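Local coordinates for galacto-N-biose/lacto-N-biose I transporter substrate-binding protein (Bifidobacterium longum, PDB 2Z8F), which binds galacto-N-biose, lacto-N-biose and related glycans as the solute-binding protein of an ABC transporter, probably delivering them for uptake, at residues N106-G111 / V324-T329; T129-Y134 / K352-N357; E155-A160 / Q217-A222; G167-S172 / A224-P229. One frame throughout, in Å; residues are numbered along the deposited sequence.

Contact 1: residues N106-G111 / V324-T329; sequences NDFASG and VPAATT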
loop_
_atom_site.group_PDB
_atom_site.type_symbol
_atom_site.label_atom_id
_atom_site.label_comp_id
_atom_site.label_asym_id
_atom_site.label_seq_id
_atom_site.Cartn_x
_atom_site.Cartn_y
_atom_site.Cartn_z
ATOM N N ASN A 106 12.613 18.255 -5.769
ATOM C CA ASN A 106 12.396 19.020 -4.552
ATOM C C ASN A 106 10.936 19.184 -4.136
ATOM O O ASN A 106 10.655 19.675 -3.051
ATOM C CB ASN A 106 13.128 20.372 -4.626
ATOM C CG ASN A 106 14.659 20.225 -4.497
ATOM O OD1 ASN A 106 15.400 21.169 -4.767
ATOM N ND2 ASN A 106 15.124 19.048 -4.096
ATOM N N ASP A 107 10.009 18.752 -4.996
ATOM C CA ASP A 107 8.607 18.738 -4.644
ATOM C C ASP A 107 8.208 17.507 -3.816
ATOM O O ASP A 107 7.076 17.433 -3.350
ATOM C CB ASP A 107 7.744 18.720 -5.917
ATOM C CG ASP A 107 7.642 20.061 -6.592
ATOM O OD1 ASP A 107 8.092 21.063 -6.008
ATOM O OD2 ASP A 107 7.037 20.103 -7.694
ATOM N N PHE A 108 9.123 16.547 -3.655
ATOM C CA PHE A 108 8.789 15.239 -3.087
ATOM C C PHE A 108 9.689 14.864 -1.935
ATOM O O PHE A 108 10.852 15.277 -1.910
ATOM C CB PHE A 108 8.867 14.188 -4.177
ATOM C CG PHE A 108 7.877 14.435 -5.246
ATOM C CD1 PHE A 108 6.541 14.192 -5.000
ATOM C CD2 PHE A 108 8.268 15.002 -6.456
ATOM C CE1 PHE A 108 5.587 14.495 -5.984
ATOM C CE2 PHE A 108 7.326 15.299 -7.417
ATOM C CZ PHE A 108 5.990 15.033 -7.162
ATOM N N ALA A 109 9.144 14.096 -0.989
ATOM C CA ALA A 109 9.981 13.559 0.090
ATOM C C ALA A 109 11.096 12.685 -0.484
ATOM O O ALA A 109 10.926 12.017 -1.497
ATOM C CB ALA A 109 9.144 12.798 1.122
ATOM N N SER A 110 12.270 12.706 0.162
ATOM C CA SER A 110 13.434 12.026 -0.369
ATOM C C SER A 110 13.310 10.502 -0.424
ATOM O O SER A 110 13.815 9.882 -1.358
ATOM C CB SER A 110 14.690 12.449 0.411
ATOM O OG SER A 110 14.550 12.083 1.777
ATOM N N GLY A 111 12.619 9.932 0.561
ATOM C CA GLY A 111 12.395 8.475 0.615
ATOM C C GLY A 111 11.614 8.008 -0.600
ATOM O O GLY A 111 12.130 7.262 -1.444
ATOM N N VAL A 324 -1.809 9.289 1.122
ATOM C CA VAL A 324 -0.886 10.033 1.979
ATOM C C VAL A 324 0.213 10.508 1.023
ATOM O O VAL A 324 1.114 9.740 0.663
ATOM C CB VAL A 324 -0.279 9.159 3.112
ATOM C CG1 VAL A 324 0.659 10.003 4.017
ATOM C CG2 VAL A 324 -1.393 8.500 3.918
ATOM N N PRO A 325 0.100 11.746 0.519
ATOM C CA PRO A 325 0.972 12.155 -0.588
ATOM C C PRO A 325 2.461 12.132 -0.317
ATOM O O PRO A 325 2.877 12.405 0.812
ATOM C CB PRO A 325 0.483 13.576 -0.902
ATOM C CG PRO A 325 -0.974 13.523 -0.455
ATOM C CD PRO A 325 -0.910 12.787 0.825
ATOM N N ALA A 326 3.221 11.789 -1.353
ATOM C CA ALA A 326 4.703 11.924 -1.324
ATOM C C ALA A 326 5.135 13.393 -1.426
ATOM O O ALA A 326 6.267 13.764 -1.063
ATOM C CB ALA A 326 5.323 11.089 -2.437
ATOM N N ALA A 327 4.252 14.231 -1.949
ATOM C CA ALA A 327 4.577 15.656 -2.145
ATOM C C ALA A 327 4.874 16.339 -0.835
ATOM O O ALA A 327 4.239 16.051 0.175
ATOM C CB ALA A 327 3.417 16.360 -2.839
ATOM N N THR A 328 5.817 17.287 -0.860
ATOM C CA THR A 328 6.134 18.067 0.320
ATOM C C THR A 328 5.822 19.539 0.093
ATOM O O THR A 328 6.177 20.381 0.896
ATOM C CB THR A 328 7.625 17.920 0.678
ATOM O OG1 THR A 328 8.393 18.164 -0.496
ATOM C CG2 THR A 328 7.915 16.512 1.233
ATOM N N THR A 329 5.120 19.839 -0.994
ATOM C CA THR A 329 4.848 21.223 -1.393
ATOM C C THR A 329 3.860 21.940 -0.463
ATOM O O THR A 329 3.886 23.177 -0.373
ATOM C CB THR A 329 4.339 21.272 -2.831
ATOM O OG1 THR A 329 3.306 20.288 -2.959
ATOM C CG2 THR A 329 5.451 20.944 -3.813
HETATM O O HOH W 1 8.454 20.781 -1.558
HETATM O O HOH W 2 11.019 17.834 0.281
#
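Ala326 makes the first junction with Phe108 and Ala109: its O accepts the N-H of Ala109 at 2.9 Å, nearly along the C=O axis, and its CB lies 4.2 Å from Phe108 CD1. Ala327 then pairs with Phe108 in a single antiparallel bridge of the non-hydrogen-bonded kind, the two CA atoms 4.3 Å apart. Phe108 CD1 comes obliquely to Ala327 CA. Thr328 closes the bridge on its other flank through N, bonded to Asp107 O at 2.8 Å from above that carbonyl's plane. Its OG1 binds two waters, one of which donates to Asn106 O and the other weakly to Phe108 O, while CG2 stands 3.5 Å from Ala109 N. Last comes Thr329, whose methyl CG2 meets Asp107 OD1 at 3.4 Å; that oxygen also bonds a buffer molecule, MES. The bridge joins the residues just before helix 110-114 to the loop between helices 315-320 and 336-341: Phe108 packs on Leu125 and Pro126 of strand 121-126, Pro325 on Leu318 and Val319, and Ala327 on Val315 of helix 315-320.

Contact 2: residues T129-Y134 / K352-N357; sequences TGPLVY and KTANNN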
loop_
_atom_site.group_PDB
_atom_site.type_symbol
_atom_site.label_atom_id
_atom_site.label_comp_id
_atom_site.label_asym_id
_atom_site.label_seq_id
_atom_site.Cartn_x
_atom_site.Cartn_y
_atom_site.Cartn_z
ATOM N N THR A 129 2.420 7.225 0.010
ATOM C CA THR A 129 3.025 6.160 0.818
ATOM C C THR A 129 1.980 5.376 1.612
ATOM O O THR A 129 0.866 5.866 1.871
ATOM C CB THR A 129 4.112 6.718 1.763
ATOM O OG1 THR A 129 3.491 7.588 2.706
ATOM C CG2 THR A 129 5.175 7.491 0.968
ATOM N N GLY A 130 2.355 4.168 2.030
ATOM C CA GLY A 130 1.416 3.253 2.680
ATOM C C GLY A 130 1.838 2.737 4.041
ATOM O O GLY A 130 1.923 1.523 4.245
ATOM N N PRO A 131 2.085 3.645 4.998
ATOM C CA PRO A 131 2.435 3.141 6.329
ATOM C C PRO A 131 1.284 2.396 6.963
ATOM O O PRO A 131 0.104 2.769 6.799
ATOM C CB PRO A 131 2.719 4.424 7.124
ATOM C CG PRO A 131 1.892 5.480 6.408
ATOM C CD PRO A 131 2.022 5.117 4.964
ATOM N N LEU A 132 1.604 1.308 7.652
ATOM C CA LEU A 132 0.590 0.581 8.400
ATOM C C LEU A 132 0.279 1.214 9.752
ATOM O O LEU A 132 1.178 1.640 10.509
ATOM C CB LEU A 132 0.994 -0.899 8.547
ATOM C CG LEU A 132 1.037 -1.670 7.239
ATOM C CD1 LEU A 132 1.995 -2.884 7.273
ATOM C CD2 LEU A 132 -0.385 -2.190 6.924
ATOM N N VAL A 133 -1.010 1.276 10.069
ATOM C CA VAL A 133 -1.507 1.840 11.326
ATOM C C VAL A 133 -2.601 0.926 11.907
ATOM O O VAL A 133 -2.858 -0.160 11.358
ATOM C CB VAL A 133 -2.029 3.309 11.120
ATOM C CG1 VAL A 133 -0.932 4.205 10.670
ATOM C CG2 VAL A 133 -3.175 3.342 10.051
ATOM N N TYR A 134 -3.221 1.352 13.003
ATOM C CA TYR A 134 -4.235 0.549 13.675
ATOM C C TYR A 134 -5.535 1.344 13.797
ATOM O O TYR A 134 -5.534 2.432 14.368
ATOM C CB TYR A 134 -3.743 0.131 15.059
ATOM C CG TYR A 134 -4.679 -0.819 15.773
ATOM C CD1 TYR A 134 -4.937 -2.097 15.273
ATOM C CD2 TYR A 134 -5.287 -0.456 16.973
ATOM C CE1 TYR A 134 -5.808 -2.985 15.945
ATOM C CE2 TYR A 134 -6.142 -1.345 17.665
ATOM C CZ TYR A 134 -6.400 -2.600 17.144
ATOM O OH TYR A 134 -7.247 -3.463 17.825
ATOM N N LYS A 352 1.235 10.742 9.169
ATOM C CA LYS A 352 2.536 11.366 9.013
ATOM C C LYS A 352 3.524 10.805 10.009
ATOM O O LYS A 352 4.684 10.551 9.666
ATOM C CB LYS A 352 2.404 12.879 9.223
ATOM C CG LYS A 352 2.395 13.619 7.931
ATOM C CD LYS A 352 1.340 13.050 7.009
ATOM C CE LYS A 352 1.211 13.835 5.711
ATOM N NZ LYS A 352 2.465 13.888 4.918
ATOM N N THR A 353 3.071 10.612 11.236
ATOM C CA THR A 353 3.917 10.009 12.253
ATOM C C THR A 353 4.316 8.602 11.782
ATOM O O THR A 353 5.481 8.211 11.849
ATOM C CB THR A 353 3.197 9.978 13.621
ATOM O OG1 THR A 353 2.958 11.330 14.064
ATOM C CG2 THR A 353 4.028 9.254 14.657
ATOM N N ALA A 354 3.341 7.850 11.290
ATOM C CA ALA A 354 3.608 6.471 10.858
ATOM C C ALA A 354 4.615 6.452 9.717
ATOM O O ALA A 354 5.595 5.690 9.726
ATOM C CB ALA A 354 2.294 5.785 10.442
ATOM N N ASN A 355 4.390 7.302 8.722
ATOM C CA ASN A 355 5.308 7.428 7.600
ATOM C C ASN A 355 6.743 7.695 8.069
ATOM O O ASN A 355 7.691 7.084 7.563
ATOM C CB ASN A 355 4.865 8.561 6.684
ATOM C CG ASN A 355 5.765 8.719 5.507
ATOM O OD1 ASN A 355 6.644 9.600 5.489
ATOM N ND2 ASN A 355 5.594 7.855 4.513
ATOM N N ASN A 356 6.883 8.588 9.048
ATOM C CA ASN A 356 8.207 8.971 9.525
ATOM C C ASN A 356 8.875 7.835 10.298
ATOM O O ASN A 356 10.093 7.846 10.487
ATOM C CB ASN A 356 8.124 10.248 10.375
ATOM C CG ASN A 356 7.669 11.470 9.565
ATOM O OD1 ASN A 356 7.332 12.520 10.135
ATOM N ND2 ASN A 356 7.646 11.337 8.239
ATOM N N ASN A 357 8.087 6.845 10.710
ATOM C CA ASN A 357 8.583 5.707 11.493
ATOM C C ASN A 357 8.540 4.419 10.672
ATOM O O ASN A 357 8.607 3.320 11.224
ATOM C CB ASN A 357 7.720 5.505 12.738
ATOM C CG ASN A 357 8.037 6.482 13.837
ATOM O OD1 ASN A 357 9.171 6.963 13.956
ATOM N ND2 ASN A 357 7.054 6.749 14.678
#
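Pro131 and Asn355 bring the two backbones closest, CA to CA 5.3 Å, where the extended chain leading into strand 132-137 passes the last turn of helix 347-356. The apolar half of the contact centres on Ala354, whose CB points at the extended chain and is shared by two partners. Pro131 CB and, two residues on, Val133 CG1 each touch it at 3.6 Å. Val133 CG1, set anti to its own carbonyl carbon (chi1 -62°), is the branch that meets the alanine. The proline ring also lies over the helix backbone, its CB 3.7 Å from Asn355 N. The polar half is a close approach of Thr129 to Asn355, whose side chains cross at about a right angle. Asn355 CG is anti to its backbone N (chi1 -179°), and the amide presents ND2 to Thr129 OG1 at 2.8 Å; the angle there is too poor for a hydrogen bond. ND2 is also 3.3 Å from Thr129 CB. Ala354 further touches Gln273 of strand 269-273, and Val133 touches Val271. Strand 132-137 is the middle of a three-stranded antiparallel sheet that the helix end packs against, and residues 129-131 lead into it from strand 121-126 of the six-stranded sheet. Such a passage from one sheet to the other is consistent with an interdomain crossover of the two-lobed periplasmic binding protein fold.

Contact 3: residues E155-A160 / Q217-A222; sequences EFIAAA and QQLLDA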
loop_
_atom_site.group_PDB
_atom_site.type_symbol
_atom_site.label_atom_id
_atom_site.label_comp_id
_atom_site.label_asym_id
_atom_site.label_seq_id
_atom_site.Cartn_x
_atom_site.Cartn_y
_atom_site.Cartn_z
ATOM N N GLU A 155 -0.015 -8.906 25.725
ATOM C CA GLU A 155 -1.115 -8.142 26.298
ATOM C C GLU A 155 -2.222 -7.977 25.259
ATOM O O GLU A 155 -3.416 -8.028 25.598
ATOM C CB GLU A 155 -0.639 -6.777 26.806
ATOM C CG GLU A 155 -1.779 -5.901 27.341
ATOM C CD GLU A 155 -1.500 -5.349 28.732
ATOM O OE1 GLU A 155 -1.022 -6.124 29.601
ATOM O OE2 GLU A 155 -1.764 -4.147 28.963
ATOM N N PHE A 156 -1.821 -7.781 24.004
ATOM C CA PHE A 156 -2.796 -7.661 22.909
ATOM C C PHE A 156 -3.592 -8.943 22.721
ATOM O O PHE A 156 -4.832 -8.915 22.588
ATOM C CB PHE A 156 -2.130 -7.277 21.584
ATOM C CG PHE A 156 -3.116 -6.945 20.513
ATOM C CD1 PHE A 156 -3.466 -5.629 20.285
ATOM C CD2 PHE A 156 -3.735 -7.950 19.769
ATOM C CE1 PHE A 156 -4.397 -5.311 19.292
ATOM C CE2 PHE A 156 -4.678 -7.636 18.783
ATOM C CZ PHE A 156 -5.002 -6.322 18.557
ATOM N N ILE A 157 -2.892 -10.070 22.687
ATOM C CA ILE A 157 -3.538 -11.375 22.531
ATOM C C ILE A 157 -4.551 -11.636 23.667
ATOM O O ILE A 157 -5.666 -12.093 23.403
ATOM C CB ILE A 157 -2.473 -12.503 22.394
ATOM C CG1 ILE A 157 -1.729 -12.364 21.053
ATOM C CG2 ILE A 157 -3.118 -13.896 22.512
ATOM C CD1 ILE A 157 -0.404 -13.146 20.939
ATOM N N ALA A 158 -4.185 -11.304 24.903
ATOM C CA ALA A 158 -5.104 -11.433 26.052
ATOM C C ALA A 158 -6.372 -10.595 25.861
ATOM O O ALA A 158 -7.496 -11.082 26.068
ATOM C CB ALA A 158 -4.379 -11.058 27.390
ATOM N N ALA A 159 -6.188 -9.341 25.441
ATOM C CA ALA A 159 -7.319 -8.444 25.175
ATOM C C ALA A 159 -8.157 -9.007 24.052
ATOM O O ALA A 159 -9.399 -8.943 24.088
ATOM C CB ALA A 159 -6.821 -7.052 24.832
ATOM N N ALA A 160 -7.491 -9.592 23.053
ATOM C CA ALA A 160 -8.205 -10.125 21.893
ATOM C C ALA A 160 -9.085 -11.321 22.260
ATOM O O ALA A 160 -10.179 -11.504 21.704
ATOM C CB ALA A 160 -7.218 -10.502 20.822
ATOM N N GLN A 217 -0.697 -16.422 14.515
ATOM C CA GLN A 217 -0.957 -17.822 14.841
ATOM C C GLN A 217 -1.746 -17.916 16.141
ATOM O O GLN A 217 -2.727 -18.650 16.223
ATOM C CB GLN A 217 0.351 -18.627 14.959
ATOM C CG GLN A 217 0.090 -20.136 15.059
ATOM C CD GLN A 217 -0.489 -20.693 13.764
ATOM O OE1 GLN A 217 0.191 -20.720 12.744
ATOM N NE2 GLN A 217 -1.753 -21.145 13.800
ATOM N N GLN A 218 -1.285 -17.198 17.171
ATOM C CA GLN A 218 -1.947 -17.229 18.475
ATOM C C GLN A 218 -3.374 -16.688 18.374
ATOM O O GLN A 218 -4.280 -17.265 18.964
ATOM C CB GLN A 218 -1.168 -16.462 19.539
ATOM C CG GLN A 218 0.152 -17.118 19.900
ATOM C CD GLN A 218 0.774 -16.557 21.168
ATOM O OE1 GLN A 218 1.979 -16.266 21.207
ATOM N NE2 GLN A 218 -0.032 -16.390 22.196
ATOM N N LEU A 219 -3.558 -15.598 17.622
ATOM C CA LEU A 219 -4.910 -15.081 17.338
ATOM C C LEU A 219 -5.831 -16.088 16.648
ATOM O O LEU A 219 -6.984 -16.292 17.071
ATOM C CB LEU A 219 -4.850 -13.768 16.563
ATOM C CG LEU A 219 -4.269 -12.592 17.361
ATOM C CD1 LEU A 219 -4.061 -11.405 16.434
ATOM C CD2 LEU A 219 -5.117 -12.175 18.585
ATOM N N LEU A 220 -5.331 -16.739 15.603
ATOM C CA LEU A 220 -6.131 -17.717 14.854
ATOM C C LEU A 220 -6.441 -18.947 15.705
ATOM O O LEU A 220 -7.556 -19.457 15.666
ATOM C CB LEU A 220 -5.433 -18.134 13.554
ATOM C CG LEU A 220 -5.346 -17.053 12.487
ATOM C CD1 LEU A 220 -4.499 -17.545 11.330
ATOM C CD2 LEU A 220 -6.753 -16.640 12.004
ATOM N N ASP A 221 -5.474 -19.409 16.483
ATOM C CA ASP A 221 -5.687 -20.579 17.327
ATOM C C ASP A 221 -6.776 -20.280 18.353
ATOM O O ASP A 221 -7.519 -21.174 18.746
ATOM C CB ASP A 221 -4.387 -20.963 18.053
ATOM C CG ASP A 221 -3.362 -21.625 17.131
ATOM O OD1 ASP A 221 -3.711 -21.986 15.985
ATOM O OD2 ASP A 221 -2.194 -21.801 17.576
ATOM N N ALA A 222 -6.848 -19.020 18.790
ATOM C CA ALA A 222 -7.770 -18.591 19.827
ATOM C C ALA A 222 -9.084 -18.136 19.217
ATOM O O ALA A 222 -9.989 -17.713 19.944
ATOM C CB ALA A 222 -7.153 -17.478 20.651
#
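Ile157, Ala160 and Phe156 of one helix meet Leu219 and Gln218 of another that runs nearly parallel to it, the segment axes 10.3 Å apart at 16°. The apolar contacts gather on Leu219. Its CD2 presses against Ala160 CB at 3.5 Å, tighter than usual for two carbons, and reaches Ile157 CG1 at 4.2 Å. Leu219 CD1 approaches the Phe156 ring obliquely at CE2. Leu219 CG lies anti to its carbonyl carbon (chi1 -67°), which sets CG on the side of helix 153-165, with CD2 and CD1 making the contacts.

Mixed contacts belong to Gln218, whose extended chain crosses the side chain of Ile157 at about a right angle. Ile157 CD1 lies against it from CB, 3.7 Å away, to the amide carbon CD, 3.6 Å away. An alanine in place of Gln218 would probably leave Ile157 CD1 touching only the remaining CB there and open a gap beside the methyl where the amide had rested.

The one side-chain hydrogen bond among these residues stays within a helix: Gln217 NE2 donates to Asp221 OD1 at 3.1 Å, meeting it from above the carboxylate plane, while Gln217 OE1 accepts from Val388 N. Helices 153-165 and 207-221 thus lie side by side; Phe156 also meets the rings of Trp277 and Phe215 and packs on Ile170 and Met171 in the loop after its own helix.

Contact 4: residues G167-S172 / A224-P229; sequences GKYIMS and AATTNP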
loop_
_atom_site.group_PDB
_atom_site.type_symbol
_atom_site.label_atom_id
_atom_site.label_comp_id
_atom_site.label_asym_id
_atom_site.label_seq_id
_atom_site.Cartn_x
_atom_site.Cartn_y
_atom_site.Cartn_z
ATOM N N GLY A 167 -17.854 -12.025 21.262
ATOM C CA GLY A 167 -18.261 -11.915 19.862
ATOM C C GLY A 167 -17.791 -10.649 19.141
ATOM O O GLY A 167 -18.396 -10.234 18.128
ATOM N N LYS A 168 -16.707 -10.056 19.647
ATOM C CA LYS A 168 -16.074 -8.884 19.020
ATOM C C LYS A 168 -14.662 -9.281 18.597
ATOM O O LYS A 168 -14.088 -10.216 19.166
ATOM C CB LYS A 168 -15.975 -7.730 20.012
ATOM C CG LYS A 168 -17.312 -7.139 20.496
ATOM C CD LYS A 168 -18.051 -6.466 19.368
ATOM C CE LYS A 168 -19.081 -5.487 19.909
ATOM N NZ LYS A 168 -20.087 -5.262 18.847
ATOM N N TYR A 169 -14.098 -8.578 17.619
ATOM C CA TYR A 169 -12.735 -8.906 17.154
ATOM C C TYR A 169 -11.922 -7.633 17.053
ATOM O O TYR A 169 -12.346 -6.685 16.403
ATOM C CB TYR A 169 -12.792 -9.699 15.828
ATOM C CG TYR A 169 -13.686 -10.911 16.018
ATOM C CD1 TYR A 169 -13.223 -12.050 16.680
ATOM C CD2 TYR A 169 -15.038 -10.865 15.651
ATOM C CE1 TYR A 169 -14.078 -13.152 16.928
ATOM C CE2 TYR A 169 -15.906 -11.962 15.902
ATOM C CZ TYR A 169 -15.414 -13.094 16.541
ATOM O OH TYR A 169 -16.244 -14.183 16.782
ATOM N N ILE A 170 -10.774 -7.604 17.745
ATOM C CA ILE A 170 -9.902 -6.446 17.693
ATOM C C ILE A 170 -8.741 -6.630 16.682
ATOM O O ILE A 170 -7.830 -5.803 16.630
ATOM C CB ILE A 170 -9.364 -6.034 19.085
ATOM C CG1 ILE A 170 -8.445 -7.103 19.689
ATOM C CG2 ILE A 170 -10.552 -5.706 20.040
ATOM C CD1 ILE A 170 -7.640 -6.608 20.964
ATOM N N MET A 171 -8.791 -7.716 15.908
ATOM C CA MET A 171 -7.862 -7.919 14.807
ATOM C C MET A 171 -8.563 -8.609 13.642
ATOM O O MET A 171 -9.519 -9.378 13.833
ATOM C CB MET A 171 -6.634 -8.729 15.291
ATOM C CG MET A 171 -5.450 -8.814 14.310
ATOM S SD MET A 171 -4.913 -7.248 13.582
ATOM C CE MET A 171 -4.367 -6.390 15.024
ATOM N N SER A 172 -8.121 -8.288 12.438
ATOM C CA SER A 172 -8.448 -9.093 11.267
ATOM C C SER A 172 -7.207 -9.782 10.717
ATOM O O SER A 172 -6.084 -9.255 10.819
ATOM C CB SER A 172 -9.126 -8.267 10.182
ATOM O OG SER A 172 -8.192 -7.411 9.520
ATOM N N ALA A 224 -9.694 -15.536 17.547
ATOM C CA ALA A 224 -9.763 -14.158 18.047
ATOM C C ALA A 224 -9.382 -13.120 16.988
ATOM O O ALA A 224 -9.098 -11.961 17.301
ATOM C CB ALA A 224 -8.882 -14.011 19.315
ATOM N N ALA A 225 -9.367 -13.536 15.727
ATOM C CA ALA A 225 -9.267 -12.593 14.619
ATOM C C ALA A 225 -10.259 -13.012 13.547
ATOM O O ALA A 225 -10.459 -14.224 13.326
ATOM C CB ALA A 225 -7.866 -12.587 14.050
ATOM N N THR A 226 -10.863 -12.042 12.871
ATOM C CA THR A 226 -11.667 -12.386 11.701
ATOM C C THR A 226 -10.777 -12.978 10.592
ATOM O O THR A 226 -9.566 -12.675 10.491
ATOM C CB THR A 226 -12.474 -11.181 11.132
ATOM O OG1 THR A 226 -11.580 -10.216 10.570
ATOM C CG2 THR A 226 -13.308 -10.506 12.195
ATOM N N THR A 227 -11.369 -13.827 9.755
ATOM C CA THR A 227 -10.637 -14.431 8.641
ATOM C C THR A 227 -11.227 -14.105 7.258
ATOM O O THR A 227 -10.830 -14.710 6.255
ATOM C CB THR A 227 -10.555 -15.959 8.798
ATOM O OG1 THR A 227 -11.879 -16.503 8.891
ATOM C CG2 THR A 227 -9.750 -16.318 10.044
ATOM N N ASN A 228 -12.155 -13.149 7.212
ATOM C CA ASN A 228 -12.762 -12.736 5.944
ATOM C C ASN A 228 -11.720 -12.058 5.058
ATOM O O ASN A 228 -10.914 -11.272 5.564
ATOM C CB ASN A 228 -13.924 -11.769 6.181
ATOM C CG ASN A 228 -14.960 -12.314 7.147
ATOM O OD1 ASN A 228 -15.225 -11.700 8.184
ATOM N ND2 ASN A 228 -15.540 -13.479 6.822
ATOM N N PRO A 229 -11.700 -12.375 3.752
ATOM C CA PRO A 229 -10.814 -11.663 2.829
ATOM C C PRO A 229 -11.156 -10.171 2.830
ATOM O O PRO A 229 -12.340 -9.812 2.881
ATOM C CB PRO A 229 -11.133 -12.315 1.472
ATOM C CG PRO A 229 -11.641 -13.679 1.849
ATOM C CD PRO A 229 -12.460 -13.445 3.067
HETATM O O HOH W 3 -10.256 -10.235 19.100
#
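Tyr169 and Thr226 carry this contact, their side chains crossing obliquely. The threonine methyl CG2 lies 3.8 Å from Tyr169 CB and 3.9 Å from both CG and CD2, at the root of the ring. Tyr169 CG is anti to its own carbonyl carbon (chi1 -54°), and the ring turns CD1, an edge atom, toward Ala224 C, which lies near the ring plane. An alanine replacing Tyr169 would probably keep only the CB touch on Thr226, leaving the methyl without its ring partner and the Ala224 carbonyl region without the ring edge. The other branch of Thr226, OG1, lies 3.2 Å from Ser172 CB; the hydroxyl of Ser172 is engaged with Thr247 and Gln174. Met171 CB and Ala225 CB come within 4.2 Å of each other, though the rest of the methionine leads away. Thr226 N donates to Met171 O at 3.1 Å, with the donor tilted 21° from the carbonyl plane, and Ala225 CA adds a C-H contact to the same oxygen. A water links the two segments, accepting from Ile170 N and donating to Ala224 O. Thr226 also bonds Tyr173 through its backbone, which makes Ser172 and Thr226 a parallel bridge, a single one. It joins the two chain segments that follow the side-by-side helices 153-165 and 207-221, consistent with one alpha/beta lobe of the two-lobed solute-binding protein fold.

The contacts form two groups. Contacts 3 and 4 have centres about 10 Å apart: contact 3 pairs helices 153-165 and 207-221, contact 4 the loops that follow them, and their segments alternate in sequence. Both are nested within the spans closed by contacts 1 and 2. Contact 2 lies between the extremes, its centre about 14 Å from that of contact 1, which it joins through the backbones of Val324 and Thr129, and about 22 Å from that of contact 4, which it reaches through the Tyr134 hydroxyl and Ile170 O. Contact 1 is on the opposite side of the chain's centre from contacts 3 and 4. Contact 2 thus lies nearest the middle, consistent with linking the two lobes around the bound glycan.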